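Local atomic coordinates of 5'-nucleotidase SurE (Aquifex aeolicus, PDB entry 2WQK), a protein that probably hydrolyses nucleoside 5'-monophosphates to the nucleoside and phosphate, using one divalent metal cation per subunit. Residues A[92-96]-A[135-139]; A[96-100]-A[160-164]; A[2-7]-A[27-33]. The contacts are given in a common frame with arbitrary orientation. Where two conformers were deposited one is given. Residues are numbered along the deposited sequence.

Contact 1: residues A[92-96]-A[135-139]; sequences GINEG and FEEIA. With NA (sodium ion), chain D; SO4 (sulfate ion), chain C.
At the C-terminal end of strand 88-94 lies the metal site of this SurE nucleotidase, and the contact joins that strand end to the first turn of helix 135-152. Strand 92-94 and helix 135-139 cross at 136°, their axes 10.3 Å apart, with Ile93 and Phe135 the nearest pair by CA atoms (7.5 Å). Extended residues lead into an inverse gamma turn centred on Glu95. The peptide bond before Ile93 is cis. Gly92 (phi 135°, psi -163°) and Gly96 (phi 130°, psi 163°) adopt angles at which a CB would strike the preceding carbonyl oxygen.

Ile93, in the mt rotamer, points toward the helix: its CD1 lies 3.9 Å from Ile138 CG2 and 4.1 Å from Ala139 CB, where the small alanine leaves room for it. Phe135 (chi1 m) turns its ring edge to Ile93, with Phe135 CD1 3.9 Å from Ile93 CG2, while Glu95 CG, in the aliphatic part of its side chain, comes 3.8 Å from Phe135 CZ.

Asn94 points away. Its OD1 binds the sodium ion at 2.3 Å, alongside Asp10 and Ser40, and its ND2 donates to Gly96 O (2.9 Å) and weakly to sulfate O1 (3.0 Å). Strand alternation thus separates the chemistry: Ile93 meets the helix through apolar contacts without hydrogen bonds, while the neighbouring amide serves the ion.

Contact 2: residues A[96-100]-A[160-164]; sequences GPNLG and LNVNI. With SO4 (sulfate ion), chain C.
Strand 158-165 offers every second side chain to the loop 96-100, which follows strand 88-94 and has no regular structure of its own. Leu160 begins the segment facing apolar neighbours elsewhere, among them Ile244 of the second subunit. Asn161 points toward the loop; with chi1 t and chi2 45°, its ND2 donates to Asn98 O at 2.9 Å. Val162, between the two asparagines, points away and packs on Val226 and Val228 of the adjoining strand 225-232, as suits a beta-branched residue on the other face.

Asn163 (chi1 m, chi2 -100°) comes next and, by CA atoms, lies nearest Pro97, at 6.3 Å. Its amide reads the loop backbone with both ends: Asn163 OD1 accepts from Asn98 N at 2.9 Å, and Asn163 ND2 donates to Asn98 O, also at 2.9 Å. The carbonyl of Asn98 therefore receives two side-chain amides. Leu99 CD2 packs 3.5 Å from Asn163 CG, and Pro97 CB lies 3.6 Å from Asn163 OD1. Ile164 closes the segment on the same face as Val162.

The backbone of Asn98 (phi -135°, psi 87°) is thus held while its side chain turns elsewhere: Asn98 ND2 bonds Ser126 and reaches sulfate O3 at 3.2 Å. Side-chain amides of Asn161 and Asn163 take the place of backbone partners for Asn98 and fix the loop beside the sodium site, where the sulfate occupies a position consistent with a phosphate-binding pocket.

Contact 3: residues A[2-7]-A[27-33]; sequences PTFLLV and LGRVVVV
Strands 3-7 and 29-33 run side by side in parallel, twisted by -27° with axes 4.7 Å apart. Thr3 pairs with Arg29, Phe4 with Val30, Leu5 with Val31 and Leu6 with Val32. Five backbone hydrogen bonds close the seam, from Arg29 N to Pro2 O (2.9 Å) through Phe4 N to Arg29 O (2.8 Å) to Val33 N to Leu6 O (3.0 Å).

Gly28 leaves a hollow where a CB would clash with Pro2 O. The Phe4 ring extends past it, CZ 3.8 Å from Leu27 CB, with Val30 CG2 also at the ring edge. On this face Leu6 (tp) fits CD2 between Val30 CG1 (3.9 Å) and Val32 CG2 (4.1 Å), a branched bump between two valines. Opposite, Leu5 CD1 reaches Val33 CG2 (3.9 Å), while Thr3 OG1 and Arg29 NE share a water near the exposed end.

Helix 15-24 packs over Leu6 and Val30, completing the beta-alpha-beta crossover of this Rossmann-like sheet.

All three contacts reach the same mixed sheet, and all are largely buried, though contact 3 has an exposed end at Pro2 and Arg29, and Pro97 of contact 2 is exposed. Contact 3 is also the one made of strand pairing, with backbone hydrogen bonds and valine-rich faces. Contact 1 is strand against helix, without hydrogen bonds across its segments and mainly apolar; contact 2 holds a loop to a strand through asparagine amides. Contacts 1 and 2 share Gly96 and touch through Ile138 and Ile164. Contact 3 adjoins contact 1 through neighbouring strands, where Gly92 N lies 3.0 Å from Val7 O, but does not touch contact 2. Asn94 of contact 1 and Asn98 of contact 2 both meet the sulfate.

Contact 1: residues A[92-96]-A[135-139]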
loop_
_atom_site.group_PDB
_atom_site.type_symbol
_atom_site.label_atom_id
_atom_site.label_comp_id
_atom_site.label_asym_id
_atom_site.label_seq_id
_atom_site.Cartn_x
_atom_site.Cartn_y
_atom_site.Cartn_z
ATOM N N GLY A 92 -13.624 -3.624 18.090
ATOM C CA GLY A 92 -14.482 -2.506 17.694
ATOM C C GLY A 92 -14.324 -1.337 18.654
ATOM O O GLY A 92 -13.323 -1.251 19.373
ATOM N N ILE A 93 -15.288 -0.406 18.634
ATOM C CA ILE A 93 -16.422 -0.336 17.741
ATOM C C ILE A 93 -15.996 0.179 16.406
ATOM O O ILE A 93 -15.412 1.251 16.289
ATOM C CB ILE A 93 -17.490 0.657 18.274
ATOM C CG1 ILE A 93 -17.959 0.245 19.671
ATOM C CG2 ILE A 93 -18.673 0.770 17.276
ATOM C CD1 ILE A 93 -18.472 1.427 20.540
ATOM N N ASN A 94 -16.268 -0.612 15.360
ATOM C CA ASN A 94 -15.892 -0.206 14.024
ATOM C C ASN A 94 -16.604 1.044 13.550
ATOM O O ASN A 94 -17.762 1.222 13.830
ATOM C CB ASN A 94 -16.163 -1.321 12.989
ATOM C CG ASN A 94 -15.400 -1.091 11.670
ATOM O OD1 ASN A 94 -14.189 -0.868 11.679
ATOM N ND2 ASN A 94 -16.132 -1.145 10.529
ATOM N N GLU A 95 -15.870 1.840 12.782
ATOM C CA GLU A 95 -16.417 3.006 12.127
ATOM C C GLU A 95 -17.066 2.513 10.825
ATOM O O GLU A 95 -16.461 2.572 9.730
ATOM C CB GLU A 95 -15.311 4.009 11.814
ATOM C CG GLU A 95 -14.514 4.511 12.982
ATOM C CD GLU A 95 -13.304 5.331 12.529
ATOM O OE1 GLU A 95 -12.872 5.202 11.339
ATOM O OE2 GLU A 95 -12.799 6.109 13.357
ATOM N N GLY A 96 -18.239 1.948 10.954
ATOM C CA GLY A 96 -19.066 1.525 9.845
ATOM C C GLY A 96 -19.506 0.097 10.081
ATOM O O GLY A 96 -18.961 -0.603 10.948
ATOM N N PHE A 135 -20.612 7.212 18.987
ATOM C CA PHE A 135 -19.906 6.067 19.577
ATOM C C PHE A 135 -20.151 5.913 21.073
ATOM O O PHE A 135 -20.195 4.812 21.559
ATOM C CB PHE A 135 -18.421 6.173 19.298
ATOM C CG PHE A 135 -18.074 5.960 17.860
ATOM C CD1 PHE A 135 -18.075 4.663 17.314
ATOM C CD2 PHE A 135 -17.724 7.019 17.046
ATOM C CE1 PHE A 135 -17.781 4.494 15.983
ATOM C CE2 PHE A 135 -17.392 6.820 15.716
ATOM C CZ PHE A 135 -17.420 5.550 15.203
ATOM N N GLU A 136 -20.297 7.023 21.822
ATOM C CA GLU A 136 -20.560 6.867 23.252
ATOM C C GLU A 136 -21.934 6.319 23.563
ATOM O O GLU A 136 -22.075 5.575 24.530
ATOM C CB GLU A 136 -20.332 8.173 24.012
ATOM C CG GLU A 136 -18.920 8.634 23.906
ATOM C CD GLU A 136 -18.635 9.849 24.771
ATOM O OE1 GLU A 136 -19.589 10.454 25.282
ATOM O OE2 GLU A 136 -17.455 10.175 24.920
ATOM N N GLU A 137 -22.940 6.670 22.755
ATOM C CA GLU A 137 -24.246 6.068 22.885
ATOM C C GLU A 137 -24.189 4.582 22.526
ATOM O O GLU A 137 -24.748 3.751 23.210
ATOM C CB GLU A 137 -25.272 6.755 21.986
ATOM C CG GLU A 137 -25.535 8.239 22.350
ATOM C CD GLU A 137 -26.200 8.388 23.686
ATOM O OE1 GLU A 137 -27.098 7.617 24.024
ATOM O OE2 GLU A 137 -25.821 9.322 24.423
ATOM N N ILE A 138 -23.506 4.270 21.434
ATOM C CA ILE A 138 -23.377 2.880 21.001
ATOM C C ILE A 138 -22.678 2.024 22.056
ATOM O O ILE A 138 -23.064 0.863 22.291
ATOM C CB ILE A 138 -22.659 2.796 19.629
ATOM C CG1 ILE A 138 -23.601 3.325 18.545
ATOM C CG2 ILE A 138 -22.191 1.353 19.292
ATOM C CD1 ILE A 138 -22.948 3.573 17.183
ATOM N N ALA A 139 -21.668 2.592 22.715
ATOM C CA ALA A 139 -20.916 1.824 23.718
ATOM C C ALA A 139 -21.800 1.357 24.851
ATOM O O ALA A 139 -21.556 0.323 25.456
ATOM C CB ALA A 139 -19.703 2.618 24.273
HETATM NA NA NA D . -12.813 -0.259 9.911
HETATM S S SO4 C . -13.292 -3.194 8.988
HETATM O O1 SO4 C . -14.125 -2.119 8.452
HETATM O O2 SO4 C . -12.200 -2.548 9.783
HETATM O O3 SO4 C . -14.027 -4.011 9.885
HETATM O O4 SO4 C . -12.681 -4.024 7.901
HETATM O O HOH W 1 -14.334 1.175 8.636
#

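Contact 2: residues A[96-100]-A[160-164]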
loop_
_atom_site.group_PDB
_atom_site.type_symbol
_atom_site.label_atom_id
_atom_site.label_comp_id
_atom_site.label_asym_id
_atom_site.label_seq_id
_atom_site.Cartn_x
_atom_site.Cartn_y
_atom_site.Cartn_z
ATOM N N GLY A 96 -18.239 1.948 10.954
ATOM C CA GLY A 96 -19.066 1.525 9.845
ATOM C C GLY A 96 -19.506 0.097 10.081
ATOM O O GLY A 96 -18.961 -0.603 10.948
ATOM N N PRO A 97 -20.536 -0.341 9.356
ATOM C CA PRO A 97 -21.104 -1.663 9.579
ATOM C C PRO A 97 -20.291 -2.821 9.031
ATOM O O PRO A 97 -19.457 -2.634 8.131
ATOM C CB PRO A 97 -22.452 -1.602 8.868
ATOM C CG PRO A 97 -22.205 -0.626 7.778
ATOM C CD PRO A 97 -21.209 0.401 8.284
ATOM N N ASN A 98 -20.566 -4.008 9.574
ATOM C CA ASN A 98 -20.061 -5.265 9.029
ATOM C C ASN A 98 -21.192 -6.282 8.989
ATOM O O ASN A 98 -21.448 -7.015 9.966
ATOM C CB ASN A 98 -18.886 -5.726 9.867
ATOM C CG ASN A 98 -17.635 -4.936 9.547
ATOM O OD1 ASN A 98 -17.134 -4.974 8.407
ATOM N ND2 ASN A 98 -17.125 -4.185 10.538
ATOM N N LEU A 99 -21.934 -6.236 7.871
ATOM C CA LEU A 99 -23.148 -6.978 7.684
ATOM C C LEU A 99 -23.041 -7.925 6.486
ATOM O O LEU A 99 -22.295 -7.685 5.523
ATOM C CB LEU A 99 -24.293 -5.993 7.381
ATOM C CG LEU A 99 -24.624 -5.065 8.536
ATOM C CD1 LEU A 99 -25.354 -3.800 8.046
ATOM C CD2 LEU A 99 -25.428 -5.770 9.632
ATOM N N GLY A 100 -23.845 -8.968 6.562
ATOM C CA GLY A 100 -24.067 -9.813 5.403
ATOM C C GLY A 100 -22.799 -10.442 4.874
ATOM O O GLY A 100 -21.881 -10.807 5.610
ATOM N N LEU A 160 -19.552 -13.828 18.226
ATOM C CA LEU A 160 -20.667 -12.943 17.925
ATOM C C LEU A 160 -20.250 -11.752 17.064
ATOM O O LEU A 160 -19.251 -11.115 17.323
ATOM C CB LEU A 160 -21.318 -12.431 19.221
ATOM C CG LEU A 160 -21.786 -13.510 20.187
ATOM C CD1 LEU A 160 -22.400 -12.822 21.444
ATOM C CD2 LEU A 160 -22.767 -14.498 19.571
ATOM N N ASN A 161 -21.123 -11.433 16.114
ATOM C CA ASN A 161 -20.996 -10.279 15.261
ATOM C C ASN A 161 -22.137 -9.303 15.510
ATOM O O ASN A 161 -23.284 -9.650 15.295
ATOM C CB ASN A 161 -20.975 -10.630 13.773
ATOM C CG ASN A 161 -20.606 -9.435 12.943
ATOM O OD1 ASN A 161 -19.654 -8.699 13.283
ATOM N ND2 ASN A 161 -21.380 -9.187 11.862
ATOM N N VAL A 162 -21.799 -8.151 16.118
ATOM C CA VAL A 162 -22.837 -7.207 16.595
ATOM C C VAL A 162 -22.769 -5.926 15.797
ATOM O O VAL A 162 -21.679 -5.360 15.630
ATOM C CB VAL A 162 -22.643 -6.905 18.099
ATOM C CG1 VAL A 162 -23.736 -5.945 18.606
ATOM C CG2 VAL A 162 -22.632 -8.205 18.918
ATOM N N ASN A 163 -23.926 -5.482 15.271
ATOM C CA ASN A 163 -24.016 -4.179 14.599
ATOM C C ASN A 163 -25.051 -3.356 15.359
ATOM O O ASN A 163 -26.128 -3.877 15.692
ATOM C CB ASN A 163 -24.433 -4.320 13.133
ATOM C CG ASN A 163 -23.269 -4.767 12.257
ATOM O OD1 ASN A 163 -22.639 -3.940 11.581
ATOM N ND2 ASN A 163 -22.979 -6.107 12.267
ATOM N N ILE A 164 -24.717 -2.090 15.583
ATOM C CA ILE A 164 -25.589 -1.198 16.372
ATOM C C ILE A 164 -25.972 0.005 15.539
ATOM O O ILE A 164 -25.116 0.684 15.011
ATOM C CB ILE A 164 -24.890 -0.702 17.655
ATOM C CG1 ILE A 164 -24.257 -1.847 18.457
ATOM C CG2 ILE A 164 -25.851 0.143 18.518
ATOM C CD1 ILE A 164 -22.746 -2.122 18.073
HETATM S S SO4 C . -13.292 -3.194 8.988
HETATM O O1 SO4 C . -14.125 -2.119 8.452
HETATM O O2 SO4 C . -12.200 -2.548 9.783
HETATM O O3 SO4 C . -14.027 -4.011 9.885
HETATM O O4 SO4 C . -12.681 -4.024 7.901
#

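Contact 3: residues A[2-7]-A[27-33]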
loop_
_atom_site.group_PDB
_atom_site.type_symbol
_atom_site.label_atom_id
_atom_site.label_comp_id
_atom_site.label_asym_id
_atom_site.label_seq_id
_atom_site.Cartn_x
_atom_site.Cartn_y
_atom_site.Cartn_z
ATOM N N PRO A 2 -13.043 -9.301 35.944
ATOM C CA PRO A 2 -12.793 -9.829 34.592
ATOM C C PRO A 2 -11.786 -8.971 33.847
ATOM O O PRO A 2 -11.544 -7.825 34.240
ATOM C CB PRO A 2 -14.164 -9.718 33.917
ATOM C CG PRO A 2 -15.113 -9.669 34.986
ATOM C CD PRO A 2 -14.476 -9.055 36.138
ATOM N N THR A 3 -11.243 -9.524 32.749
ATOM C CA THR A 3 -10.273 -8.829 31.930
ATOM C C THR A 3 -10.687 -9.002 30.476
ATOM O O THR A 3 -11.081 -10.128 30.075
ATOM C CB THR A 3 -8.831 -9.371 32.163
ATOM O OG1 THR A 3 -8.463 -9.198 33.544
ATOM C CG2 THR A 3 -7.792 -8.717 31.240
ATOM N N PHE A 4 -10.626 -7.891 29.736
ATOM C CA PHE A 4 -10.972 -7.902 28.306
ATOM C C PHE A 4 -9.764 -7.476 27.500
ATOM O O PHE A 4 -9.100 -6.509 27.832
ATOM C CB PHE A 4 -12.110 -6.930 28.016
ATOM C CG PHE A 4 -13.199 -6.975 29.049
ATOM C CD1 PHE A 4 -13.927 -8.118 29.238
ATOM C CD2 PHE A 4 -13.469 -5.872 29.863
ATOM C CE1 PHE A 4 -14.912 -8.189 30.193
ATOM C CE2 PHE A 4 -14.468 -5.958 30.813
ATOM C CZ PHE A 4 -15.169 -7.104 30.974
ATOM N N LEU A 5 -9.512 -8.194 26.388
ATOM C CA LEU A 5 -8.508 -7.787 25.415
ATOM C C LEU A 5 -9.309 -7.122 24.279
ATOM O O LEU A 5 -10.117 -7.788 23.630
ATOM C CB LEU A 5 -7.740 -9.003 24.890
ATOM C CG LEU A 5 -6.707 -8.711 23.794
ATOM C CD1 LEU A 5 -5.740 -7.669 24.239
ATOM C CD2 LEU A 5 -5.983 -10.007 23.358
ATOM N N LEU A 6 -9.085 -5.828 24.086
ATOM C CA LEU A 6 -9.848 -5.008 23.156
ATOM C C LEU A 6 -8.938 -4.558 22.038
ATOM O O LEU A 6 -7.876 -3.952 22.264
ATOM C CB LEU A 6 -10.402 -3.779 23.903
ATOM C CG LEU A 6 -11.134 -2.718 23.071
ATOM C CD1 LEU A 6 -12.296 -3.307 22.271
ATOM C CD2 LEU A 6 -11.614 -1.547 23.935
ATOM N N VAL A 7 -9.367 -4.848 20.806
ATOM C CA VAL A 7 -8.615 -4.513 19.605
ATOM C C VAL A 7 -9.567 -3.791 18.658
ATOM O O VAL A 7 -10.779 -3.728 18.885
ATOM C CB VAL A 7 -8.038 -5.785 18.922
ATOM C CG1 VAL A 7 -7.244 -6.599 19.948
ATOM C CG2 VAL A 7 -9.147 -6.625 18.259
ATOM N N LEU A 27 -16.973 -2.866 34.069
ATOM C CA LEU A 27 -17.118 -4.338 34.156
ATOM C C LEU A 27 -15.824 -5.102 34.477
ATOM O O LEU A 27 -15.859 -6.283 34.825
ATOM C CB LEU A 27 -17.685 -4.924 32.851
ATOM C CG LEU A 27 -19.023 -4.354 32.474
ATOM C CD1 LEU A 27 -19.515 -5.053 31.150
ATOM C CD2 LEU A 27 -20.093 -4.492 33.539
ATOM N N GLY A 28 -14.680 -4.473 34.257
ATOM C CA GLY A 28 -13.411 -5.176 34.478
ATOM C C GLY A 28 -12.243 -4.363 33.934
ATOM O O GLY A 28 -12.371 -3.172 33.730
ATOM N N ARG A 29 -11.117 -5.045 33.750
ATOM C CA ARG A 29 -9.911 -4.393 33.260
ATOM C C ARG A 29 -9.852 -4.524 31.759
ATOM O O ARG A 29 -9.974 -5.618 31.226
ATOM C CB ARG A 29 -8.661 -5.014 33.824
ATOM C CG ARG A 29 -7.383 -4.327 33.362
ATOM C CD ARG A 29 -6.151 -5.130 33.755
ATOM N NE ARG A 29 -6.130 -5.397 35.197
ATOM C CZ ARG A 29 -5.750 -4.505 36.123
ATOM N NH1 ARG A 29 -5.304 -3.306 35.769
ATOM N NH2 ARG A 29 -5.776 -4.845 37.408
ATOM N N VAL A 30 -9.682 -3.367 31.110
ATOM C CA VAL A 30 -9.631 -3.322 29.641
ATOM C C VAL A 30 -8.177 -3.203 29.260
ATOM O O VAL A 30 -7.524 -2.221 29.602
ATOM C CB VAL A 30 -10.408 -2.110 29.041
ATOM C CG1 VAL A 30 -10.422 -2.239 27.533
ATOM C CG2 VAL A 30 -11.839 -2.008 29.653
ATOM N N VAL A 31 -7.697 -4.170 28.469
ATOM C CA VAL A 31 -6.342 -4.123 27.954
ATOM C C VAL A 31 -6.480 -3.911 26.456
ATOM O O VAL A 31 -7.038 -4.763 25.755
ATOM C CB VAL A 31 -5.550 -5.416 28.264
ATOM C CG1 VAL A 31 -4.143 -5.377 27.629
ATOM C CG2 VAL A 31 -5.463 -5.621 29.818
ATOM N N VAL A 32 -5.997 -2.767 26.001
ATOM C CA VAL A 32 -6.110 -2.410 24.568
ATOM C C VAL A 32 -4.806 -2.735 23.872
ATOM O O VAL A 32 -3.724 -2.335 24.315
ATOM C CB VAL A 32 -6.370 -0.917 24.356
ATOM C CG1 VAL A 32 -6.218 -0.441 22.880
ATOM C CG2 VAL A 32 -7.745 -0.568 24.885
ATOM N N VAL A 33 -4.934 -3.411 22.729
ATOM C CA VAL A 33 -3.792 -3.576 21.816
ATOM C C VAL A 33 -4.412 -3.314 20.436
ATOM O O VAL A 33 -5.299 -4.070 20.005
ATOM C CB VAL A 33 -3.169 -4.999 21.885
ATOM C CG1 VAL A 33 -1.949 -5.101 20.977
ATOM C CG2 VAL A 33 -2.794 -5.331 23.345
HETATM O O HOH W 2 -6.481 -8.659 35.062
#